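Local coordinates for nitrate regulatory protein (Klebsiella oxytoca, PDB 4AKK) that binds the leader RNA of the nasF operon in response to nitrate or nitrite and so brings about transcription antitermination, at the interface of chains A and B. Residues are numbered along the deposited sequence; one frame, centred on the assembly and turned at random. Chains: chain A/B, Nitrate regulatory protein.

Contact 1: the interface of chains A and B. Residues chain A 117, 120-122, 125; chain B 41, 44-45, 47-48.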
# COMPACT_ATOMS: atom_id res chain seq x y z
N ARG A 117 5.03 4.95 -26.47
CA ARG A 117 3.68 4.95 -27.04
C ARG A 117 3.15 3.57 -27.40
O ARG A 117 2.01 3.25 -27.11
CB ARG A 117 3.66 5.80 -28.32
CG ARG A 117 3.56 7.28 -28.11
CD ARG A 117 2.63 7.89 -29.15
NE ARG A 117 1.24 7.45 -28.98
CZ ARG A 117 0.70 6.38 -29.56
NH1 ARG A 117 1.43 5.62 -30.36
NH2 ARG A 117 -0.57 6.07 -29.33
N ALA A 120 2.33 1.37 -24.13
CA ALA A 120 1.79 2.04 -22.95
C ALA A 120 0.38 1.58 -22.57
O ALA A 120 -0.55 1.66 -23.37
CB ALA A 120 1.82 3.53 -23.16
N SER A 121 0.23 1.12 -21.33
CA SER A 121 -1.09 0.83 -20.78
C SER A 121 -1.90 2.12 -20.68
O SER A 121 -1.35 3.22 -20.74
CB SER A 121 -0.95 0.25 -19.38
OG SER A 121 -0.47 1.25 -18.49
N SER A 122 -3.21 1.97 -20.52
CA SER A 122 -4.10 3.10 -20.35
C SER A 122 -3.66 4.00 -19.19
O SER A 122 -3.64 5.22 -19.32
CB SER A 122 -5.54 2.62 -20.15
OG SER A 122 -6.41 3.72 -19.97
N CYS A 125 -0.55 6.01 -20.14
CA CYS A 125 -1.00 7.11 -20.99
C CYS A 125 -1.53 8.29 -20.19
O CYS A 125 -1.21 9.45 -20.49
CB CYS A 125 -2.07 6.63 -21.96
SG CYS A 125 -1.48 5.42 -23.17
N TRP B 41 -2.16 11.10 -26.40
CA TRP B 41 -2.06 10.21 -25.25
C TRP B 41 -3.43 9.86 -24.69
O TRP B 41 -3.65 8.74 -24.24
CB TRP B 41 -1.14 10.78 -24.17
CG TRP B 41 0.30 10.67 -24.54
CD1 TRP B 41 1.12 11.67 -24.98
CD2 TRP B 41 1.10 9.48 -24.52
NE1 TRP B 41 2.38 11.18 -25.23
CE2 TRP B 41 2.40 9.84 -24.95
CE3 TRP B 41 0.85 8.15 -24.16
CZ2 TRP B 41 3.43 8.91 -25.04
CZ3 TRP B 41 1.88 7.23 -24.25
CH2 TRP B 41 3.16 7.62 -24.69
N ARG B 44 -5.13 7.34 -27.17
CA ARG B 44 -4.69 5.97 -26.94
C ARG B 44 -5.30 5.42 -25.65
O ARG B 44 -5.85 4.32 -25.64
CB ARG B 44 -3.17 5.84 -26.93
CG ARG B 44 -2.71 4.38 -26.68
CD ARG B 44 -1.20 4.21 -26.76
NE ARG B 44 -0.77 2.88 -26.30
CZ ARG B 44 -0.78 1.78 -27.04
NH1 ARG B 44 -1.21 1.82 -28.30
NH2 ARG B 44 -0.37 0.62 -26.54
N ALA B 45 -5.21 6.20 -24.58
CA ALA B 45 -5.80 5.77 -23.31
C ALA B 45 -7.25 5.38 -23.54
O ALA B 45 -7.69 4.31 -23.13
CB ALA B 45 -5.67 6.87 -22.26
N ARG B 47 -8.74 4.60 -26.47
CA ARG B 47 -8.81 3.41 -27.33
C ARG B 47 -8.64 2.14 -26.52
O ARG B 47 -9.40 1.19 -26.66
CB ARG B 47 -7.75 3.46 -28.44
CG ARG B 47 -8.10 4.35 -29.62
CD ARG B 47 -7.23 4.03 -30.83
NE ARG B 47 -5.81 4.24 -30.58
CZ ARG B 47 -5.20 5.42 -30.67
NH1 ARG B 47 -5.89 6.51 -31.01
NH2 ARG B 47 -3.90 5.51 -30.43
N LEU B 48 -7.61 2.12 -25.67
CA LEU B 48 -7.32 0.96 -24.84
C LEU B 48 -8.51 0.63 -23.96
O LEU B 48 -8.91 -0.53 -23.85
CB LEU B 48 -6.09 1.21 -23.98
CG LEU B 48 -4.75 1.22 -24.72
CD1 LEU B 48 -3.63 1.66 -23.80
CD2 LEU B 48 -4.47 -0.15 -25.29
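Polar contact between A:Ala120 and B:Arg44 is made by the guanidinium NE, which donates to the backbone O of A:Ala120 at 3.2 Å. The bond is moderately bent, 147° at the hydrogen, yet the donor lies in the carbonyl plane on a lone pair, at a C=O...N angle of 133°. B:Arg44 arrives there because its chain is extended, with CG anti to the backbone N (chi1 180°). NH2 of the same guanidinium adds a weak bond to that oxygen. The backbone O of A:Arg117 lies above the guanidinium plane near its rim; no hydrogen bond forms there, although the carbonyl may still favour the guanidinium's charge. A further weak bond links A:Ser122 OG to the backbone O of B:Ala45.

Apolar packing lies alongside these bonds. A:Arg117 CG rests 3.5 Å from CH2 of the B:Trp41 indole, with its CD above one ring face. A:Ala120 CB and A:Cys125 SG meet the indole edge in plane, SG being 3.7 Å from B:Trp41 CE3. A:Cys125 CB packs 3.6 Å from B:Ala45 CB, and B:Leu48 CD1 3.8 Å from A:Ser122 CA.

Like charges also gather: A:Arg117 NH2 lies 3.5 Å from B:Arg47 NH2, which may cost some stability. The patch sets B helix 37-53 against the end of A helix 92-117, the turn after it and the start of A helix 122-134, probably helping to join the copies in the deposited assembly.

Contact 2: the interface of chains A and B. Residues chain A 377, 381, 410, 413, 416-417; chain B 413, 416-417.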
# COMPACT_ATOMS: atom_id res chain seq x y z
N LEU A 377 -0.75 16.07 25.34
CA LEU A 377 0.45 16.39 26.09
C LEU A 377 0.23 17.61 26.99
O LEU A 377 0.76 17.69 28.09
CB LEU A 377 1.63 16.64 25.14
CG LEU A 377 2.04 15.44 24.27
CD1 LEU A 377 3.10 15.82 23.26
CD2 LEU A 377 2.50 14.29 25.13
N GLN A 381 0.14 15.99 30.81
CA GLN A 381 1.57 16.07 31.06
C GLN A 381 2.04 17.50 31.33
O GLN A 381 3.22 17.74 31.58
CB GLN A 381 2.34 15.45 29.90
CG GLN A 381 3.66 14.84 30.30
CD GLN A 381 3.96 13.58 29.51
OE1 GLN A 381 3.09 13.05 28.82
NE2 GLN A 381 5.19 13.10 29.61
N LEU A 410 0.03 8.25 19.50
CA LEU A 410 -0.36 8.70 20.84
C LEU A 410 -1.87 8.68 21.07
O LEU A 410 -2.33 8.36 22.17
CB LEU A 410 0.22 10.09 21.14
CG LEU A 410 -0.23 10.80 22.42
CD1 LEU A 410 0.07 9.96 23.66
CD2 LEU A 410 0.42 12.18 22.54
N VAL A 413 -3.24 5.15 21.86
CA VAL A 413 -3.06 4.58 23.19
C VAL A 413 -3.41 5.54 24.33
O VAL A 413 -3.07 5.28 25.49
CB VAL A 413 -1.60 4.12 23.40
CG1 VAL A 413 -1.20 3.10 22.34
CG2 VAL A 413 -0.67 5.31 23.40
N LEU A 416 -4.31 5.02 27.97
CA LEU A 416 -3.29 4.72 28.97
C LEU A 416 -2.94 5.93 29.83
O LEU A 416 -2.59 5.78 30.99
CB LEU A 416 -2.04 4.18 28.29
CG LEU A 416 -2.13 2.75 27.78
CD1 LEU A 416 -0.89 2.41 26.98
CD2 LEU A 416 -2.28 1.81 28.95
N TRP A 417 -3.02 7.12 29.25
CA TRP A 417 -2.82 8.34 30.02
C TRP A 417 -4.07 8.70 30.84
O TRP A 417 -3.97 9.26 31.93
CB TRP A 417 -2.45 9.51 29.10
CG TRP A 417 -0.98 9.79 29.07
CD1 TRP A 417 -0.17 9.85 27.97
CD2 TRP A 417 -0.14 10.07 30.21
NE1 TRP A 417 1.12 10.14 28.35
CE2 TRP A 417 1.16 10.28 29.71
CE3 TRP A 417 -0.37 10.15 31.59
CZ2 TRP A 417 2.24 10.57 30.55
CZ3 TRP A 417 0.71 10.44 32.42
CH2 TRP A 417 1.99 10.65 31.90
N VAL B 413 5.71 5.76 21.18
CA VAL B 413 5.62 6.90 22.08
C VAL B 413 6.09 6.54 23.48
O VAL B 413 5.70 7.17 24.46
CB VAL B 413 4.18 7.44 22.17
CG1 VAL B 413 3.69 7.85 20.79
CG2 VAL B 413 3.27 6.40 22.78
N LEU B 416 7.30 8.77 26.42
CA LEU B 416 6.37 9.40 27.35
C LEU B 416 6.08 8.58 28.61
O LEU B 416 5.34 9.02 29.49
CB LEU B 416 5.05 9.71 26.63
CG LEU B 416 4.96 11.01 25.83
CD1 LEU B 416 6.31 11.39 25.28
CD2 LEU B 416 3.95 10.84 24.70
N TRP B 417 6.66 7.39 28.70
CA TRP B 417 6.42 6.51 29.85
C TRP B 417 7.53 6.56 30.90
O TRP B 417 8.56 7.20 30.70
CB TRP B 417 6.19 5.07 29.39
CG TRP B 417 4.73 4.69 29.32
CD1 TRP B 417 4.11 3.68 30.01
CD2 TRP B 417 3.71 5.32 28.53
NE1 TRP B 417 2.78 3.64 29.69
CE2 TRP B 417 2.50 4.63 28.79
CE3 TRP B 417 3.70 6.39 27.63
CZ2 TRP B 417 1.30 4.99 28.18
CZ3 TRP B 417 2.50 6.74 27.03
CH2 TRP B 417 1.32 6.04 27.30
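The backbones of A:Leu416 and B:Leu416 both close the short 3-10 turn 414-416, but psi is -32° in A and -2° in B, evidence that the two chain ends depart from exact symmetry. No nitrogen or oxygen pair comes within bonding distance across the contact; side chains carry most of it.

B:Trp417 points the benzene end of its indole at A:Leu416: CZ2 stands 3.4 Å from A:Leu416 CB, which lies at the ring edge and in its plane, and 3.6 Å from A:Leu416 CD1. The two side chains meet at about a right angle. A:Trp417 and B:Trp417 run past one another in opposite directions, with A:Trp417 NE1 3.9 Å from B:Trp417 CZ3. A:Trp417 instead brings CZ2 to 3.6 Å from the backbone O of B:Leu416, so the two tryptophans are not placed equivalently.

On the other flank, B:Leu416 directs CD2 to A:Leu377 CD2 at 3.8 Å and to A:Leu410 CD1 at 4.1 Å, again nearly perpendicular to both side chains. A:Val413 and B:Val413 pass alongside each other, running opposite ways, with their CG2 methyls 4.1 Å apart; chi1 of -57° in A, and much the same in B, puts each methyl between backbone N and carbonyl carbon.

The patch lies at the C-terminal end of the ANTAR region, where B:Leu416 packs against A helices 360-380 and 403-412.

Contact 3: the interface of chains A and B. Residues chain A 129-130, 133-134, 165; chain B 330-332.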
# COMPACT_ATOMS: atom_id res chain seq x y z
N ALA A 129 0.08 11.93 -20.15
CA ALA A 129 -0.73 13.08 -20.58
C ALA A 129 -0.70 14.18 -19.52
O ALA A 129 -0.55 15.35 -19.84
CB ALA A 129 -2.18 12.66 -20.87
N CYS A 130 -0.84 13.78 -18.26
CA CYS A 130 -0.84 14.73 -17.15
C CYS A 130 0.48 15.51 -17.10
O CYS A 130 0.48 16.74 -17.07
CB CYS A 130 -1.05 13.98 -15.84
SG CYS A 130 -1.60 14.97 -14.44
N TRP A 133 0.88 17.77 -20.03
CA TRP A 133 -0.09 18.86 -19.99
C TRP A 133 0.50 20.11 -19.35
O TRP A 133 0.27 21.23 -19.81
CB TRP A 133 -1.36 18.43 -19.26
CG TRP A 133 -2.34 19.54 -18.99
CD1 TRP A 133 -2.25 20.50 -18.02
CD2 TRP A 133 -3.56 19.79 -19.70
NE1 TRP A 133 -3.34 21.33 -18.09
CE2 TRP A 133 -4.16 20.92 -19.11
CE3 TRP A 133 -4.20 19.17 -20.77
CZ2 TRP A 133 -5.37 21.44 -19.55
CZ3 TRP A 133 -5.41 19.70 -21.22
CH2 TRP A 133 -5.98 20.82 -20.61
N TYR A 134 1.28 19.93 -18.29
CA TYR A 134 1.87 21.05 -17.56
C TYR A 134 3.15 21.59 -18.18
O TYR A 134 3.51 22.74 -17.95
CB TYR A 134 2.17 20.65 -16.12
CG TYR A 134 0.93 20.52 -15.27
CD1 TYR A 134 0.36 21.63 -14.67
CD2 TYR A 134 0.34 19.28 -15.07
CE1 TYR A 134 -0.78 21.51 -13.90
CE2 TYR A 134 -0.80 19.16 -14.31
CZ TYR A 134 -1.35 20.27 -13.72
OH TYR A 134 -2.49 20.13 -12.95
N HIS A 165 4.35 15.36 -11.34
CA HIS A 165 3.70 14.60 -12.41
C HIS A 165 4.70 13.84 -13.27
O HIS A 165 4.38 12.78 -13.80
CB HIS A 165 2.82 15.50 -13.26
CG HIS A 165 1.65 16.05 -12.51
ND1 HIS A 165 0.69 15.43 -11.79
CD2 HIS A 165 1.40 17.40 -12.41
CE1 HIS A 165 -0.13 16.41 -11.29
NE2 HIS A 165 0.32 17.59 -11.67
N SER B 330 -9.84 20.01 -13.48
CA SER B 330 -8.40 19.81 -13.47
C SER B 330 -8.01 18.37 -13.80
O SER B 330 -8.60 17.42 -13.28
CB SER B 330 -7.80 20.20 -12.12
OG SER B 330 -6.49 19.65 -11.98
N ILE B 331 -7.01 18.23 -14.65
CA ILE B 331 -6.56 16.94 -15.15
C ILE B 331 -6.03 16.01 -14.05
O ILE B 331 -6.18 14.79 -14.13
CB ILE B 331 -5.51 17.11 -16.27
CG1 ILE B 331 -5.26 15.78 -16.99
CG2 ILE B 331 -4.22 17.71 -15.71
CD1 ILE B 331 -4.37 15.91 -18.20
N ALA B 332 -5.43 16.59 -13.01
CA ALA B 332 -4.94 15.81 -11.88
C ALA B 332 -6.09 15.22 -11.06
O ALA B 332 -6.05 14.07 -10.62
CB ALA B 332 -4.04 16.65 -10.99
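One face of the A:Trp133 indole receives B:Ile331 CG2, 4.1 Å above the plane and displaced toward the rim. The A:Tyr134 phenol is covered on one face by A:Trp133 CD1, over its centre, an intrachain contact that holds the two aromatic groups against each other. A:His165 likewise has A:Cys130 SG above one face near the rim, while its CE1 reaches B:Ala332 CB at 3.9 Å.

B:Ile331 is the wedge, burying 81 Å² against chain A. Its two branches divide the work. CG1 is anti to the backbone N (chi1 -168°) and the chain continues extended, which carries CD1 to the helix backbone at A:Cys130 CA, 3.9 Å away, and to A:Trp133 CB, 4.1 Å away. CG2, lying between backbone N and carbonyl carbon, touches A:Tyr134 CE2 and A:Cys130 SG, each at 4.0 Å. The isoleucine and tyrosine side chains lie alongside each other, pointing opposite ways.

These separations, with no nitrogen or oxygen pair within bonding distance across the boundary, are consistent with van der Waals packing among the residues here. A weak bond within chain B, from B:Ala332 N to B:Ser330 OG, may help cap the start of helix 331-339. That helix start docks against the end of A helix 122-134, beside A helix 152-167.

Contact 4: the interface of chains A and B. Residues chain A 38, 41-42, 45; chain B 117, 125-126, 128-129, 132.
Two helices, A 37-52 and B 122-134, pack together here, joined by B:Arg117 from the chain preceding the second. A:Trp41 lies between two groups of chain B. B:Ile128 CG2 sits over the centre of one indole face, 3.8 Å from the centroid of the six-membered ring, a CH-pi contact. Over the opposite face, B:Arg117 NE stands 3.6 Å from the same centroid as a cation-pi contact, while NH2 of that residue lies over the five-membered ring. The guanidinium is tilted 62° from the indole plane rather than stacked flat. B:Arg117 achieves this with CG anti to its backbone N (chi1 -177°) and bends at chi2 and chi3. B:Cys125 SG meets the indole edge in plane, 3.9 Å from A:Trp41 CE3.

A:Phe42 is held in two ways. B:Ala129 CB lies over the centre of its ring, 3.7 Å from the centroid, and A:Phe42 CE1 points into the face of B:Trp126 at 3.4 Å from CE3. The ring planes are 77° apart, an edge-to-face pair. A:Ala45 CB fills in beside B:Trp126 CD1 at 3.5 Å, and A:Val38 CG2 meets B:Val132 CG1 at 3.8 Å.

With both aromatic side chains gripped on several sides, the patch probably helps hold the first modelled helix of one copy on the other in the deposited two-chain assembly.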
# COMPACT_ATOMS: atom_id res chain seq x y z
N VAL A 38 -1.08 -26.67 -15.00
CA VAL A 38 -0.15 -25.89 -14.20
C VAL A 38 1.01 -25.38 -15.04
O VAL A 38 1.26 -24.18 -15.12
CB VAL A 38 0.45 -26.71 -13.05
CG1 VAL A 38 1.49 -25.89 -12.31
CG2 VAL A 38 -0.64 -27.19 -12.11
N TRP A 41 0.15 -22.66 -17.56
CA TRP A 41 0.05 -21.28 -17.11
C TRP A 41 1.42 -20.67 -16.89
O TRP A 41 1.68 -19.54 -17.30
CB TRP A 41 -0.82 -21.17 -15.85
CG TRP A 41 -2.27 -21.37 -16.14
CD1 TRP A 41 -3.01 -22.49 -15.89
CD2 TRP A 41 -3.16 -20.44 -16.78
NE1 TRP A 41 -4.30 -22.31 -16.32
CE2 TRP A 41 -4.42 -21.07 -16.88
CE3 TRP A 41 -3.00 -19.14 -17.28
CZ2 TRP A 41 -5.52 -20.43 -17.44
CZ3 TRP A 41 -4.10 -18.52 -17.84
CH2 TRP A 41 -5.34 -19.16 -17.92
N PHE A 42 2.31 -21.44 -16.26
CA PHE A 42 3.70 -21.02 -16.07
C PHE A 42 4.40 -20.81 -17.40
O PHE A 42 5.24 -19.93 -17.54
CB PHE A 42 4.48 -22.04 -15.25
CG PHE A 42 4.24 -21.93 -13.77
CD1 PHE A 42 4.43 -20.73 -13.11
CD2 PHE A 42 3.84 -23.03 -13.03
CE1 PHE A 42 4.22 -20.62 -11.74
CE2 PHE A 42 3.63 -22.94 -11.66
CZ PHE A 42 3.82 -21.73 -11.02
N ALA A 45 3.22 -17.45 -18.83
CA ALA A 45 3.84 -16.36 -18.08
C ALA A 45 5.26 -16.11 -18.56
O ALA A 45 5.61 -15.00 -18.94
CB ALA A 45 3.82 -16.64 -16.59
N ARG B 117 -6.78 -17.71 -21.03
CA ARG B 117 -5.62 -18.47 -21.49
C ARG B 117 -4.80 -17.71 -22.54
O ARG B 117 -3.58 -17.85 -22.60
CB ARG B 117 -6.03 -19.85 -22.01
CG ARG B 117 -4.84 -20.71 -22.43
CD ARG B 117 -3.79 -20.84 -21.31
NE ARG B 117 -4.18 -21.85 -20.32
CZ ARG B 117 -3.70 -23.09 -20.29
NH1 ARG B 117 -2.81 -23.47 -21.20
NH2 ARG B 117 -4.11 -23.94 -19.36
N CYS B 125 -1.24 -14.82 -14.81
CA CYS B 125 -0.92 -16.22 -15.09
C CYS B 125 -0.26 -16.89 -13.90
O CYS B 125 -0.58 -18.03 -13.56
CB CYS B 125 -0.03 -16.34 -16.33
SG CYS B 125 -0.84 -15.97 -17.90
N TRP B 126 0.68 -16.19 -13.26
CA TRP B 126 1.32 -16.72 -12.06
C TRP B 126 0.31 -17.02 -10.96
O TRP B 126 0.39 -18.05 -10.31
CB TRP B 126 2.40 -15.75 -11.55
CG TRP B 126 3.75 -16.01 -12.12
CD1 TRP B 126 4.26 -15.54 -13.29
CD2 TRP B 126 4.79 -16.81 -11.53
NE1 TRP B 126 5.54 -15.99 -13.47
CE2 TRP B 126 5.90 -16.77 -12.41
CE3 TRP B 126 4.89 -17.56 -10.35
CZ2 TRP B 126 7.09 -17.45 -12.14
CZ3 TRP B 126 6.08 -18.22 -10.08
CH2 TRP B 126 7.16 -18.17 -10.97
N ILE B 128 -3.04 -17.57 -11.22
CA ILE B 128 -3.82 -18.71 -11.67
C ILE B 128 -3.03 -20.01 -11.53
O ILE B 128 -3.56 -21.04 -11.13
CB ILE B 128 -4.29 -18.52 -13.12
CG1 ILE B 128 -5.18 -17.28 -13.22
CG2 ILE B 128 -5.04 -19.76 -13.62
CD1 ILE B 128 -5.44 -16.82 -14.63
N ALA B 129 -1.74 -19.96 -11.86
CA ALA B 129 -0.92 -21.16 -11.78
C ALA B 129 -0.81 -21.68 -10.35
O ALA B 129 -0.92 -22.87 -10.10
CB ALA B 129 0.47 -20.89 -12.37
N VAL B 132 -4.29 -23.07 -9.35
CA VAL B 132 -4.51 -24.31 -10.09
C VAL B 132 -3.63 -25.45 -9.58
O VAL B 132 -4.01 -26.62 -9.66
CB VAL B 132 -4.28 -24.06 -11.60
CG1 VAL B 132 -3.97 -25.36 -12.33
CG2 VAL B 132 -5.49 -23.35 -12.20

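Contacts 1 and 4 correspond across the two-fold axis, with chains exchanged and centres about 26 Å apart: Trp41 and Ala45 of one copy meet Arg117 and Cys125 of the other in both. Arg117 nevertheless behaves differently in the two copies, so the symmetry is approximate in its side chains. Contact 3, about 15 Å from contact 1, uses the same A helix 122-134 farther along, making that helix a shared docking surface for two segments of chain B. Contact 2 stands apart, about 51 Å from contact 1, and joins the ANTAR ends. In the deposited assembly the copies thus meet at both the NIT and ANTAR levels.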